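Long-range contact in protein kinase (Staphylococcus aureus subsp. aureus Mu50, PDB 3PY9), which probably senses muropeptides through its extracellular PASTA region, relaying the signal to a serine/threonine kinase domain that phosphorylates target proteins: residues Val221-Tyr225 / Ile255-Gln259. Residues are numbered along the deposited sequence; the frame is centred on the assembly and turned at random.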
loop_
_atom_site.group_PDB
_atom_site.type_symbol
_atom_site.label_atom_id
_atom_site.label_comp_id
_atom_site.label_asym_id
_atom_site.label_seq_id
_atom_site.Cartn_x
_atom_site.Cartn_y
_atom_site.Cartn_z
ATOM N N VAL A 221 12.719 -46.954 -12.213
ATOM C CA VAL A 221 12.313 -47.023 -10.804
ATOM C C VAL A 221 11.012 -47.828 -10.668
ATOM O O VAL A 221 10.065 -47.622 -11.437
ATOM C CB VAL A 221 12.187 -45.587 -10.144
ATOM C CG1 VAL A 221 11.192 -44.716 -10.888
ATOM C CG2 VAL A 221 11.812 -45.685 -8.683
ATOM N N ASP A 222 10.990 -48.759 -9.715
ATOM C CA ASP A 222 9.776 -49.478 -9.360
ATOM C C ASP A 222 8.967 -48.647 -8.360
ATOM O O ASP A 222 9.403 -48.436 -7.219
ATOM C CB ASP A 222 10.106 -50.820 -8.703
ATOM C CG ASP A 222 10.607 -51.855 -9.674
ATOM O OD1 ASP A 222 10.088 -51.936 -10.810
ATOM O OD2 ASP A 222 11.525 -52.607 -9.276
ATOM N N VAL A 223 7.787 -48.203 -8.776
ATOM C CA VAL A 223 6.892 -47.438 -7.892
ATOM C C VAL A 223 5.862 -48.389 -7.310
ATOM O O VAL A 223 5.115 -48.980 -8.062
ATOM C CB VAL A 223 6.142 -46.337 -8.670
ATOM C CG1 VAL A 223 5.177 -45.567 -7.748
ATOM C CG2 VAL A 223 7.131 -45.409 -9.360
ATOM N N PRO A 224 5.817 -48.539 -5.969
ATOM C CA PRO A 224 4.801 -49.355 -5.320
ATOM C C PRO A 224 3.454 -48.624 -5.187
ATOM O O PRO A 224 3.404 -47.393 -5.005
ATOM C CB PRO A 224 5.405 -49.594 -3.942
ATOM C CG PRO A 224 6.147 -48.359 -3.664
ATOM C CD PRO A 224 6.745 -47.959 -4.980
ATOM N N TYR A 225 2.372 -49.390 -5.283
ATOM C CA TYR A 225 1.045 -48.856 -5.081
ATOM C C TYR A 225 0.690 -49.042 -3.617
ATOM O O TYR A 225 0.849 -50.131 -3.072
ATOM C CB TYR A 225 0.063 -49.586 -5.988
ATOM C CG TYR A 225 -1.377 -49.388 -5.614
ATOM C CD1 TYR A 225 -2.051 -48.252 -6.016
ATOM C CD2 TYR A 225 -2.060 -50.331 -4.833
ATOM C CE1 TYR A 225 -3.358 -48.052 -5.684
ATOM C CE2 TYR A 225 -3.385 -50.122 -4.474
ATOM C CZ TYR A 225 -4.023 -48.977 -4.924
ATOM O OH TYR A 225 -5.317 -48.707 -4.598
ATOM N N ILE A 255 -1.896 -44.896 -10.963
ATOM C CA ILE A 255 -1.320 -46.186 -10.646
ATOM C C ILE A 255 -2.399 -46.927 -9.853
ATOM O O ILE A 255 -3.122 -46.304 -9.069
ATOM C CB ILE A 255 -0.012 -45.926 -9.834
ATOM C CG1 ILE A 255 1.132 -45.552 -10.780
ATOM C CG2 ILE A 255 0.390 -47.057 -8.942
ATOM C CD1 ILE A 255 1.256 -46.405 -11.970
ATOM N N THR A 256 -2.568 -48.219 -10.122
ATOM C CA THR A 256 -3.475 -49.056 -9.352
ATOM C C THR A 256 -2.756 -50.321 -8.898
ATOM O O THR A 256 -3.334 -51.162 -8.232
ATOM C CB THR A 256 -4.786 -49.421 -10.132
ATOM O OG1 THR A 256 -4.453 -49.945 -11.426
ATOM C CG2 THR A 256 -5.688 -48.189 -10.307
ATOM N N SER A 257 -1.491 -50.440 -9.265
ATOM C CA SER A 257 -0.642 -51.576 -8.865
ATOM C C SER A 257 0.826 -51.161 -9.011
ATOM O O SER A 257 1.128 -50.094 -9.539
ATOM C CB SER A 257 -0.948 -52.841 -9.701
ATOM O OG SER A 257 -0.650 -52.598 -11.061
ATOM N N ASP A 258 1.732 -51.992 -8.517
ATOM C CA ASP A 258 3.154 -51.715 -8.633
ATOM C C ASP A 258 3.548 -51.504 -10.091
ATOM O O ASP A 258 3.209 -52.314 -10.947
ATOM C CB ASP A 258 3.961 -52.839 -7.987
ATOM C CG ASP A 258 3.683 -52.978 -6.500
ATOM O OD1 ASP A 258 3.109 -52.050 -5.908
ATOM O OD2 ASP A 258 4.035 -54.020 -5.910
ATOM N N GLN A 259 4.241 -50.399 -10.361
ATOM C CA GLN A 259 4.646 -50.045 -11.709
ATOM C C GLN A 259 6.119 -49.684 -11.841
ATOM O O GLN A 259 6.621 -48.796 -11.147
ATOM C CB GLN A 259 3.816 -48.879 -12.217
ATOM C CG GLN A 259 2.423 -49.249 -12.623
ATOM C CD GLN A 259 2.266 -49.325 -14.123
ATOM O OE1 GLN A 259 2.389 -50.404 -14.716
ATOM N NE2 GLN A 259 1.989 -48.180 -14.752
#
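The ring of Tyr225 lies flat on the backbone of Thr256: one face receives the peptide group leaving Thr256, whose carbonyl O sits 3.6 Å above the ring plane, over its centre. Ser257 N and Ile255 O approach the same ring obliquely, and the CG2 methyl of Ile255 completes the contact against Tyr225 CB at 3.9 Å. With CG anti to the backbone N (chi1 164°), Tyr225 runs its ring along the 255-257 connection, and its hydroxyl is tied off by a hydrogen bond to the carbonyl of Lys231.

A second flat group, the carboxylate of Asp258, folds back beside its own backbone N (chi1 -62°) and reaches across to segment 221-225, where Tyr225 N donates to Asp258 OD1 over 2.8 Å, meeting the oxygen nearly along its C-O axis. The same Asp258 OD1 rests 3.2 Å from Pro224 CA.

Next to this lies the last pair of the two-stranded antiparallel sheet formed by 217-223 and 259-265. Val223 and Gln259 are a hydrogen-bonded pair: Val223 N reaches Gln259 O at 2.7 Å. Gln259 N returns to Val223 O at 2.8 Å. Val223 O also takes a CA-H...O contact from Asp258. The Val223 side chain is buried against Val277 and Val279 of strand 272-279, joining this sheet to the larger one in a beta-sandwich consistent with the E-set clan.

Where regular pairing stops, then, an aspartate oxygen takes over as acceptor for the Tyr225 amide, so polar bonding continues beyond the strand end and the aromatic ring covers the Thr256-Ser257 peptide of the loop linking the two sheets.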